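Local coordinates for protein 4-amino-4-deoxy-L-arabinose transferase or related glycosyltransferases of PMT family (Cupriavidus metallidurans, PDB 5EZM) that probably transfers 4-amino-4-deoxy-L-arabinose from a polyprenyl-phosphate carrier to lipid A, as a zinc-binding membrane enzyme of the GT-C fold, at residues A115-L120 / D161-G166; I122-M127 / M168-A173; A129-G134 / M175-H180; A148-V153 / Y348-I353. One frame throughout, in Å; residues are numbered along the deposited sequence.

Contact 1 of 4, residues A115-L120 / D161-G166; sequences ALSGLL and DMTLAG. With MPG ([(Z)-octadec-9-enyl] (2R)-2,3-bis(oxidanyl)propanoate), chain F.
Within the transmembrane helix bundle of this GT-C fold enzyme, helices 112-133 and 160-178 come together through small residues, so their backbones nearly meet. The axes of 115-120 and 161-166 run the same way, cross at 30° and approach to 8.0 Å. Ser117 and Gly166 mark the tightest point, with CA atoms 4.6 Å apart. A glycine fits there because any CB on Gly166 would run into the carbonyl oxygen of Ser117.

Ser117 does most of the touching. Its OG stands anti to the carbonyl carbon, beside its own N, where it hydrogen-bonds Ala113 O one turn back. With the hydroxyl taken up inside its own helix, the contact across is one of packing: Ser117 CB lies 3.3 Å from Met162 O, and OG sits over the backbone and the CG2 methyl of Thr163. Thr163 turns its OG1 to His92 instead, leaving CG2 3.5 Å from Ser117 OG.

Met162 leaves its backbone with CG anti to N, then bends at both chi2 and chi3. The folded chain sets SD against the bare backbone of Gly118. Leu120 covers the other end: CD2 lies loosely, 4.5 Å from Gly166 O, while its second branch turns to the lipid MPG, CD1 resting 3.8 Å from MPG C3.

Contact 2 of 4, residues I122-M127 / M168-A173; sequences IGVSMM and MSCVLA. With DSL (mono-trans, octa-cis decaprenyl-phosphate), chain C; MPG ([(Z)-octadec-9-enyl] (2R)-2,3-bis(oxidanyl)propanoate), chain F.
Helical segments 122-127 and 168-173 run almost parallel, their directions 12° apart and their axes 8.9 Å from each other at closest approach. The nearest CA atoms, those of Ser125 and Ala173, are 5.8 Å apart, and no hydrogen bond crosses between the two.

Val124 carries the contact, using each of its side-chain carbons on a different partner. CB meets the Ala173 methyl, CB to CB 3.7 Å, and that methyl also lies under the carbonyl O of Val124. CG1, anti to the carbonyl carbon, touches Cys170 SG at 3.9 Å. CG2, in the crowded position between N and the carbonyl carbon, reaches over the O and OG of Ser169. That hydroxyl is hydrogen-bonded to Gly166 O in its own helix, just as Ser125 OG is held by Gly121 O, so two serines can sit in an apolar interface of this GT-C transmembrane bundle. An alanine in place of Val124 would remove both gamma methyls and would probably loosen the packing against Cys170 and Ser169, leaving mainly the touch on Ala173.

Lipids lie along both helices. On the flank of the first, MPG C7 lies against the backbone of Gly123, 3.7 Å from its CA. On the side of the second turned away from the first, the Val171 CG1 methyl meets C23 of the bound decaprenyl-phosphate, DSL, at 3.7 Å.

Contact 3 of 4, residues A129-G134 / M175-H180; sequences ARRWFG and MLMGQH
This is a partly buried, mixed polar and aromatic contact where helices 112-133 and 160-178 run out, its centre about 27 Å from that of the chain. Segment 175-180 leaves its helix and turns His180 back between two side chains of 129-134.

The indole of Trp132 lies across the last turn of the other helix. Its NE1-H gives a hydrogen bond to the Leu176 carbonyl O, 2.7 Å long and 155° at the hydrogen. The oxygen sits near the ring plane, although the nitrogen stands well above the carbonyl plane. Further round the edge, Trp132 CZ2 faces Gln179 O at 3.3 Å. His180 meets the indole edge-to-face, CD2 over the ring, the centroids of the imidazole and the six-membered ring of Trp132 4.6 Å apart and the planes at 56°. Arg131 covers a face of the imidazole: its chain bends at chi2, stacking CD on the ring as a CH-pi contact and leaving NE 3.6 Å from CG of His180. His180 ND1 is hydrogen-bonded to Asp182 N, which helps to fix the ring's rotation. Nearer the backbone, Arg131 CB packs on Met177 SD at 3.5 Å.

With a leucine here in place of Trp132, the bond to Leu176 O and the ring under His180 would be lost, and the loop would probably be less firmly placed. Trp132 and Phe133 also touch Pro323 of helix 323-339, and Met177 leans on Trp191 of helix 185-206.

Contact 4 of 4, residues A148-V153 / Y348-I353; sequences APMWSV and YIVPVI. With MPG ([(Z)-octadec-9-enyl] (2R)-2,3-bis(oxidanyl)propanoate), chain L.
Both backbones are irregular where they meet. Ala148 is the first residue to leave helix 135-147 and also the N-cap of helix 149-155, while residues 348-351 keep helical torsions without the regular bonding and Ile349 to Val352 form a type I turn. What joins the two is purely apolar.

Met150 reaches across almost fully extended, CG anti to its N and chi2 at 160°, then bends at chi3. Its SD comes in on Ile349 CG2 at 3.6 Å and Ile353 CG1 at 3.9 Å, and its CG lies against Val350 CG2. Beyond the sulfur, CE meets both Ile349 CG2 and C12 of the lipid MPG, each 3.7 Å away, so the methionine bridges the turn and the lipid's hydrocarbon chain.

Trp151 makes the second half of the contact. Ile353 CG2 packs on Trp151 CB at 3.8 Å, and the same methyl faces Ala148 CB. Val350 divides its methyls between the two residues: CG2 goes to Met150, and CG1 approaches the six-membered ring of Trp151 at CZ3, 4.0 Å off. The indole nitrogen points elsewhere, NE1 hydrogen-bonding Gly118 O of helix 112-133, which ties the ring to a third helix.

Segments far apart in sequence, packed through aliphatic side chains with a lipid chain alongside, fit the membrane-spanning bundle of a GT-C glycosyltransferase.

Contacts 1, 2 and 3 follow one another along a single helix pair, 112-133 with 160-178, their centres 10 Å apart from each to the next and 20 Å from first to last. Along the chain the three segments on the first helix come first, then the three on the second in the same order, as parallel packing requires. Contact 4 brings in helix 149-155, from the link between those two, and the much later segment 348-353, which leads into helix 352-365. It lies about 9 Å from contact 1, centre to centre, and Ala165 packs on Val350 there. Together they join an early and a late part of the transmembrane bundle, with lipids along its flanks.

Contact 1 of 4, residues A115-L120 / D161-G166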
# COMPACT_ATOMS: atom_id res chain seq x y z
N ALA A 115 -2.29 -6.59 -4.03
CA ALA A 115 -3.01 -7.79 -3.62
C ALA A 115 -2.11 -9.02 -3.72
O ALA A 115 -2.04 -9.82 -2.78
CB ALA A 115 -4.26 -7.97 -4.48
N LEU A 116 -1.41 -9.16 -4.85
CA LEU A 116 -0.47 -10.27 -4.97
C LEU A 116 0.65 -10.16 -3.95
O LEU A 116 1.13 -11.18 -3.45
CB LEU A 116 0.10 -10.32 -6.39
CG LEU A 116 -0.93 -10.54 -7.51
CD1 LEU A 116 -0.23 -10.63 -8.86
CD2 LEU A 116 -1.76 -11.79 -7.25
N SER A 117 1.07 -8.94 -3.61
CA SER A 117 2.07 -8.78 -2.56
C SER A 117 1.54 -9.28 -1.23
O SER A 117 2.26 -9.94 -0.47
CB SER A 117 2.50 -7.32 -2.45
OG SER A 117 3.27 -6.94 -3.58
N GLY A 118 0.28 -8.97 -0.92
CA GLY A 118 -0.30 -9.45 0.33
C GLY A 118 -0.35 -10.96 0.39
O GLY A 118 0.09 -11.58 1.37
N LEU A 119 -0.89 -11.59 -0.66
CA LEU A 119 -0.91 -13.05 -0.72
C LEU A 119 0.50 -13.61 -0.59
O LEU A 119 0.72 -14.63 0.08
CB LEU A 119 -1.56 -13.52 -2.02
CG LEU A 119 -3.04 -13.20 -2.19
CD1 LEU A 119 -3.54 -13.74 -3.52
CD2 LEU A 119 -3.84 -13.76 -1.03
N LEU A 120 1.48 -12.96 -1.23
CA LEU A 120 2.85 -13.44 -1.18
C LEU A 120 3.40 -13.40 0.24
O LEU A 120 4.04 -14.35 0.70
CB LEU A 120 3.72 -12.61 -2.12
CG LEU A 120 5.15 -13.10 -2.34
CD1 LEU A 120 5.14 -14.54 -2.83
CD2 LEU A 120 5.88 -12.21 -3.33
N ASP A 161 3.91 0.70 -0.49
CA ASP A 161 4.32 0.15 0.80
C ASP A 161 3.97 -1.33 0.93
O ASP A 161 4.72 -2.08 1.57
CB ASP A 161 3.67 0.96 1.92
CG ASP A 161 4.08 2.42 1.89
OD1 ASP A 161 5.29 2.69 1.70
OD2 ASP A 161 3.20 3.30 2.06
N MET A 162 2.87 -1.77 0.34
CA MET A 162 2.51 -3.19 0.43
C MET A 162 3.35 -4.04 -0.51
O MET A 162 3.70 -5.18 -0.18
CB MET A 162 1.02 -3.38 0.17
CG MET A 162 0.58 -4.84 0.05
SD MET A 162 1.12 -5.93 1.40
CE MET A 162 0.37 -5.11 2.80
N THR A 163 3.69 -3.52 -1.69
CA THR A 163 4.61 -4.23 -2.57
C THR A 163 5.96 -4.43 -1.89
O THR A 163 6.49 -5.55 -1.83
CB THR A 163 4.77 -3.47 -3.89
OG1 THR A 163 3.51 -2.95 -4.32
CG2 THR A 163 5.31 -4.39 -4.97
N LEU A 164 6.52 -3.33 -1.36
CA LEU A 164 7.76 -3.44 -0.60
C LEU A 164 7.61 -4.37 0.59
O LEU A 164 8.55 -5.09 0.94
CB LEU A 164 8.20 -2.05 -0.14
CG LEU A 164 9.53 -2.01 0.62
CD1 LEU A 164 10.66 -2.47 -0.27
CD2 LEU A 164 9.79 -0.61 1.16
N ALA A 165 6.43 -4.39 1.21
CA ALA A 165 6.22 -5.27 2.36
C ALA A 165 6.23 -6.73 1.95
O ALA A 165 6.71 -7.59 2.70
CB ALA A 165 4.91 -4.91 3.06
N GLY A 166 5.69 -7.04 0.77
CA GLY A 166 5.67 -8.42 0.32
C GLY A 166 7.04 -8.91 -0.10
O GLY A 166 7.45 -10.02 0.25
C2 MPG F . 1.11 -15.33 -5.35
C3 MPG F . 1.70 -15.67 -3.99
C4 MPG F . 1.50 -17.13 -3.59
C5 MPG F . 2.17 -17.44 -2.25
C6 MPG F . 2.85 -18.82 -2.23
C7 MPG F . 4.03 -18.87 -1.24
C8 MPG F . 4.53 -20.31 -0.99
C1 MPG F . 1.61 -13.99 -5.89

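Contact 2 of 4, residues I122-M127 / M168-A173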
# COMPACT_ATOMS: atom_id res chain seq x y z
N ILE A 122 1.65 -13.50 3.05
CA ILE A 122 1.00 -14.58 3.78
C ILE A 122 1.70 -15.91 3.48
O ILE A 122 2.13 -16.62 4.39
CB ILE A 122 -0.50 -14.65 3.42
CG1 ILE A 122 -1.22 -13.39 3.89
CG2 ILE A 122 -1.12 -15.90 4.04
CD1 ILE A 122 -2.70 -13.38 3.55
N GLY A 123 1.83 -16.24 2.20
CA GLY A 123 2.40 -17.49 1.76
C GLY A 123 3.80 -17.77 2.28
O GLY A 123 4.01 -18.78 2.95
N VAL A 124 4.75 -16.88 1.97
CA VAL A 124 6.12 -17.13 2.41
C VAL A 124 6.23 -17.05 3.93
O VAL A 124 7.05 -17.76 4.54
CB VAL A 124 7.10 -16.17 1.71
CG1 VAL A 124 6.97 -16.30 0.20
CG2 VAL A 124 6.86 -14.73 2.15
N SER A 125 5.41 -16.21 4.57
CA SER A 125 5.45 -16.12 6.02
C SER A 125 5.06 -17.45 6.66
O SER A 125 5.78 -17.97 7.53
CB SER A 125 4.53 -15.01 6.51
OG SER A 125 5.05 -13.73 6.17
N MET A 126 3.95 -18.04 6.22
CA MET A 126 3.60 -19.33 6.80
C MET A 126 4.44 -20.47 6.24
O MET A 126 4.42 -21.57 6.79
CB MET A 126 2.11 -19.61 6.64
CG MET A 126 1.56 -19.51 5.23
SD MET A 126 -0.25 -19.47 5.28
CE MET A 126 -0.62 -21.07 6.01
N MET A 127 5.20 -20.23 5.17
CA MET A 127 6.20 -21.21 4.75
C MET A 127 7.34 -21.28 5.75
O MET A 127 7.71 -22.36 6.22
CB MET A 127 6.72 -20.89 3.35
CG MET A 127 7.83 -21.83 2.90
SD MET A 127 8.45 -21.52 1.24
CE MET A 127 9.10 -19.86 1.43
N MET A 168 9.93 -7.66 0.88
CA MET A 168 10.76 -7.74 2.08
C MET A 168 10.35 -8.91 2.96
O MET A 168 11.20 -9.51 3.63
CB MET A 168 10.70 -6.42 2.86
CG MET A 168 11.48 -5.29 2.19
SD MET A 168 11.72 -3.86 3.26
CE MET A 168 12.74 -4.57 4.55
N SER A 169 9.06 -9.26 2.97
CA SER A 169 8.64 -10.49 3.62
C SER A 169 9.28 -11.70 2.95
O SER A 169 9.55 -12.70 3.62
CB SER A 169 7.12 -10.62 3.60
OG SER A 169 6.66 -11.00 2.32
N CYS A 170 9.54 -11.61 1.65
CA CYS A 170 10.34 -12.65 1.00
C CYS A 170 11.79 -12.61 1.48
O CYS A 170 12.42 -13.66 1.61
CB CYS A 170 10.27 -12.52 -0.52
SG CYS A 170 8.74 -13.15 -1.24
N VAL A 171 12.33 -11.42 1.75
CA VAL A 171 13.68 -11.34 2.30
C VAL A 171 13.75 -12.08 3.63
O VAL A 171 14.61 -12.96 3.83
CB VAL A 171 14.11 -9.87 2.47
CG1 VAL A 171 15.52 -9.79 3.03
CG2 VAL A 171 14.02 -9.12 1.15
N LEU A 172 12.84 -11.75 4.55
CA LEU A 172 12.85 -12.39 5.87
C LEU A 172 12.60 -13.89 5.76
O LEU A 172 13.35 -14.69 6.31
CB LEU A 172 11.80 -11.74 6.76
CG LEU A 172 11.60 -12.41 8.12
CD1 LEU A 172 12.86 -12.27 8.96
CD2 LEU A 172 10.40 -11.83 8.85
N ALA A 173 11.54 -14.28 5.04
CA ALA A 173 11.18 -15.69 4.97
C ALA A 173 12.28 -16.51 4.32
O ALA A 173 12.61 -17.61 4.79
CB ALA A 173 9.87 -15.86 4.20
C21 DSL C . 17.15 -10.01 8.72
C22 DSL C . 17.44 -10.44 7.29
C23 DSL C . 16.32 -11.02 6.44
C24 DSL C . 18.68 -10.29 6.79
C25 DSL C . 18.98 -10.72 5.33
C26 DSL C . 19.82 -9.60 4.66
C27 DSL C . 21.17 -10.20 4.12
C28 DSL C . 21.25 -11.70 3.75
C29 DSL C . 22.24 -9.40 3.98
C30 DSL C . 22.16 -7.90 4.34
C31 DSL C . 23.57 -7.37 4.77
C32 DSL C . 23.93 -6.08 3.95
C33 DSL C . 24.48 -6.21 2.51
C34 DSL C . 23.77 -4.86 4.50
C2 MPG F . 1.11 -15.33 -5.35
C3 MPG F . 1.70 -15.67 -3.99
C4 MPG F . 1.50 -17.13 -3.59
C5 MPG F . 2.17 -17.44 -2.25
C6 MPG F . 2.85 -18.82 -2.23
C7 MPG F . 4.03 -18.87 -1.24
C8 MPG F . 4.53 -20.31 -0.99
C1 MPG F . 1.61 -13.99 -5.89

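Contact 3 of 4, residues A129-G134 / M175-H180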
# COMPACT_ATOMS: atom_id res chain seq x y z
N ALA A 129 7.20 -20.17 8.81
CA ALA A 129 6.59 -20.65 10.04
C ALA A 129 6.46 -22.17 10.04
O ALA A 129 6.77 -22.83 11.04
CB ALA A 129 5.23 -20.00 10.25
N ARG A 130 6.00 -22.74 8.92
CA ARG A 130 5.86 -24.19 8.84
C ARG A 130 7.21 -24.88 8.95
O ARG A 130 7.33 -25.95 9.57
CB ARG A 130 5.16 -24.59 7.54
N ARG A 131 8.25 -24.28 8.36
CA ARG A 131 9.58 -24.87 8.42
C ARG A 131 10.11 -24.90 9.85
O ARG A 131 10.56 -25.94 10.33
CB ARG A 131 10.53 -24.10 7.51
CG ARG A 131 11.95 -24.62 7.48
CD ARG A 131 12.02 -26.01 6.88
NE ARG A 131 13.36 -26.34 6.43
CZ ARG A 131 13.73 -27.55 6.00
NH1 ARG A 131 12.85 -28.54 5.97
NH2 ARG A 131 14.98 -27.77 5.61
N TRP A 132 10.04 -23.76 10.54
CA TRP A 132 10.67 -23.67 11.86
C TRP A 132 9.78 -24.12 13.00
O TRP A 132 10.29 -24.67 13.99
CB TRP A 132 11.12 -22.23 12.13
CG TRP A 132 12.41 -21.87 11.46
CD1 TRP A 132 12.56 -21.16 10.30
CD2 TRP A 132 13.73 -22.18 11.91
NE1 TRP A 132 13.90 -21.02 10.01
CE2 TRP A 132 14.63 -21.64 10.98
CE3 TRP A 132 14.23 -22.88 13.02
CZ2 TRP A 132 16.01 -21.77 11.12
CZ3 TRP A 132 15.60 -23.00 13.16
CH2 TRP A 132 16.48 -22.45 12.21
N PHE A 133 8.47 -23.91 12.91
CA PHE A 133 7.58 -24.16 14.04
C PHE A 133 6.46 -25.15 13.76
O PHE A 133 5.74 -25.51 14.70
CB PHE A 133 6.97 -22.83 14.52
CG PHE A 133 7.99 -21.77 14.79
CD1 PHE A 133 8.85 -21.88 15.87
CD2 PHE A 133 8.08 -20.65 13.98
CE1 PHE A 133 9.79 -20.90 16.12
CE2 PHE A 133 9.02 -19.67 14.23
CZ PHE A 133 9.87 -19.79 15.30
N GLY A 134 6.29 -25.61 12.53
CA GLY A 134 5.36 -26.68 12.24
C GLY A 134 4.10 -26.18 11.55
O GLY A 134 3.90 -24.98 11.34
N MET A 175 15.47 -15.76 4.23
CA MET A 175 16.57 -15.82 5.19
C MET A 175 16.32 -16.89 6.25
O MET A 175 17.24 -17.63 6.61
CB MET A 175 16.78 -14.46 5.84
CG MET A 175 17.77 -14.45 6.99
SD MET A 175 19.44 -14.93 6.49
CE MET A 175 20.35 -14.58 8.00
N LEU A 176 15.08 -16.99 6.75
CA LEU A 176 14.78 -18.01 7.75
C LEU A 176 14.86 -19.41 7.15
O LEU A 176 15.36 -20.34 7.80
CB LEU A 176 13.41 -17.76 8.36
CG LEU A 176 13.22 -16.45 9.12
CD1 LEU A 176 11.85 -16.39 9.78
CD2 LEU A 176 14.33 -16.25 10.14
N MET A 177 14.38 -19.59 5.92
CA MET A 177 14.45 -20.90 5.27
C MET A 177 15.90 -21.32 5.06
O MET A 177 16.24 -22.50 5.23
CB MET A 177 13.71 -20.87 3.94
CG MET A 177 12.21 -20.64 4.04
SD MET A 177 11.32 -22.00 4.82
CE MET A 177 11.73 -23.37 3.74
N GLY A 178 16.76 -20.38 4.69
CA GLY A 178 18.15 -20.71 4.40
C GLY A 178 18.99 -21.02 5.63
O GLY A 178 20.05 -21.62 5.50
N GLN A 179 18.53 -20.61 6.81
CA GLN A 179 19.28 -20.83 8.04
C GLN A 179 18.75 -22.00 8.85
O GLN A 179 19.12 -22.15 10.02
CB GLN A 179 19.27 -19.55 8.89
CG GLN A 179 19.94 -18.37 8.22
CD GLN A 179 21.37 -18.67 7.80
OE1 GLN A 179 22.13 -19.29 8.55
NE2 GLN A 179 21.74 -18.25 6.60
N HIS A 180 17.92 -22.85 8.27
CA HIS A 180 17.46 -24.04 8.97
C HIS A 180 18.54 -25.11 8.91
O HIS A 180 19.06 -25.40 7.82
CB HIS A 180 16.16 -24.57 8.38
CG HIS A 180 15.45 -25.54 9.27
ND1 HIS A 180 15.76 -26.88 9.33
CD2 HIS A 180 14.43 -25.36 10.15
CE1 HIS A 180 14.97 -27.48 10.20
NE2 HIS A 180 14.15 -26.58 10.71

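Contact 4 of 4, residues A148-V153 / Y348-I353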
# COMPACT_ATOMS: atom_id res chain seq x y z
N ALA A 148 -5.09 -9.32 10.34
CA ALA A 148 -4.41 -8.06 10.63
C ALA A 148 -4.92 -6.98 9.68
O ALA A 148 -4.71 -7.09 8.46
CB ALA A 148 -2.90 -8.22 10.51
N PRO A 149 -5.58 -5.94 10.18
CA PRO A 149 -6.15 -4.93 9.27
C PRO A 149 -5.11 -4.17 8.48
O PRO A 149 -5.40 -3.75 7.36
CB PRO A 149 -6.91 -4.00 10.23
CG PRO A 149 -6.21 -4.15 11.52
CD PRO A 149 -5.79 -5.59 11.59
N MET A 150 -3.90 -3.98 9.02
CA MET A 150 -2.87 -3.29 8.24
C MET A 150 -2.46 -4.11 7.02
O MET A 150 -2.27 -3.55 5.93
CB MET A 150 -1.67 -2.98 9.12
CG MET A 150 -0.50 -2.34 8.39
SD MET A 150 0.64 -1.48 9.49
CE MET A 150 -0.21 0.09 9.70
N TRP A 151 -2.35 -5.43 7.17
CA TRP A 151 -1.92 -6.25 6.04
C TRP A 151 -3.02 -6.39 5.00
O TRP A 151 -2.73 -6.36 3.79
CB TRP A 151 -1.46 -7.62 6.53
CG TRP A 151 -0.75 -8.39 5.46
CD1 TRP A 151 -1.23 -9.44 4.74
CD2 TRP A 151 0.58 -8.15 4.98
NE1 TRP A 151 -0.28 -9.87 3.84
CE2 TRP A 151 0.84 -9.10 3.97
CE3 TRP A 151 1.57 -7.22 5.31
CZ2 TRP A 151 2.05 -9.14 3.29
CZ3 TRP A 151 2.77 -7.27 4.63
CH2 TRP A 151 3.00 -8.22 3.63
N SER A 152 -4.27 -6.55 5.42
CA SER A 152 -5.36 -6.72 4.46
C SER A 152 -5.75 -5.40 3.80
O SER A 152 -5.86 -5.32 2.57
CB SER A 152 -6.58 -7.34 5.15
OG SER A 152 -7.22 -6.41 6.01
N VAL A 153 -5.95 -4.36 4.61
CA VAL A 153 -6.23 -3.03 4.08
C VAL A 153 -5.11 -2.58 3.16
O VAL A 153 -5.33 -2.25 1.99
CB VAL A 153 -6.45 -2.02 5.23
CG1 VAL A 153 -6.30 -0.59 4.74
CG2 VAL A 153 -7.82 -2.23 5.86
N TYR A 348 5.07 3.19 5.83
CA TYR A 348 6.45 2.85 6.18
C TYR A 348 6.50 1.65 7.12
O TYR A 348 7.41 0.82 7.03
CB TYR A 348 7.15 4.04 6.84
CG TYR A 348 7.45 5.20 5.91
CD1 TYR A 348 7.16 5.13 4.55
CD2 TYR A 348 8.05 6.36 6.39
CE1 TYR A 348 7.44 6.19 3.71
CE2 TYR A 348 8.33 7.42 5.55
CZ TYR A 348 8.03 7.33 4.21
OH TYR A 348 8.31 8.38 3.37
N ILE A 349 5.53 1.54 8.03
CA ILE A 349 5.60 0.53 9.08
C ILE A 349 5.05 -0.82 8.63
O ILE A 349 5.19 -1.81 9.38
CB ILE A 349 4.88 1.02 10.35
CG1 ILE A 349 5.57 0.46 11.59
CG2 ILE A 349 3.42 0.63 10.34
CD1 ILE A 349 7.05 0.69 11.61
N VAL A 350 4.46 -0.91 7.44
CA VAL A 350 3.84 -2.17 7.01
C VAL A 350 4.81 -3.34 6.98
O VAL A 350 4.42 -4.44 7.40
CB VAL A 350 3.11 -1.97 5.67
CG1 VAL A 350 2.52 -3.27 5.19
CG2 VAL A 350 2.01 -0.92 5.81
N PRO A 351 6.07 -3.20 6.53
CA PRO A 351 6.97 -4.37 6.49
C PRO A 351 7.16 -5.10 7.83
O PRO A 351 7.70 -6.21 7.82
CB PRO A 351 8.29 -3.78 6.00
CG PRO A 351 7.88 -2.67 5.13
CD PRO A 351 6.67 -2.07 5.80
N VAL A 352 6.75 -4.53 8.96
CA VAL A 352 6.90 -5.26 10.22
C VAL A 352 5.80 -6.29 10.42
O VAL A 352 5.97 -7.21 11.23
CB VAL A 352 6.94 -4.31 11.43
CG1 VAL A 352 7.86 -3.14 11.17
CG2 VAL A 352 5.54 -3.83 11.80
N ILE A 353 4.68 -6.16 9.70
CA ILE A 353 3.53 -7.03 9.95
C ILE A 353 3.84 -8.50 9.69
O ILE A 353 3.49 -9.34 10.54
CB ILE A 353 2.31 -6.53 9.17
CG1 ILE A 353 1.96 -5.10 9.58
CG2 ILE A 353 1.11 -7.45 9.39
CD1 ILE A 353 1.60 -4.94 11.04
C5 MPG L . -9.96 0.42 15.17
C6 MPG L . -9.17 1.16 14.07
C7 MPG L . -8.43 0.22 13.10
C8 MPG L . -7.29 0.95 12.37
C9 MPG L . -6.59 0.09 11.28
C10 MPG L . -5.30 0.76 10.74
C11 MPG L . -4.95 0.28 9.31
C12 MPG L . -3.64 0.95 8.77
C13 MPG L . -3.33 0.55 7.32
C14 MPG L . -2.23 1.45 6.67
C15 MPG L . -2.13 1.23 5.12
C16 MPG L . -0.80 1.78 4.53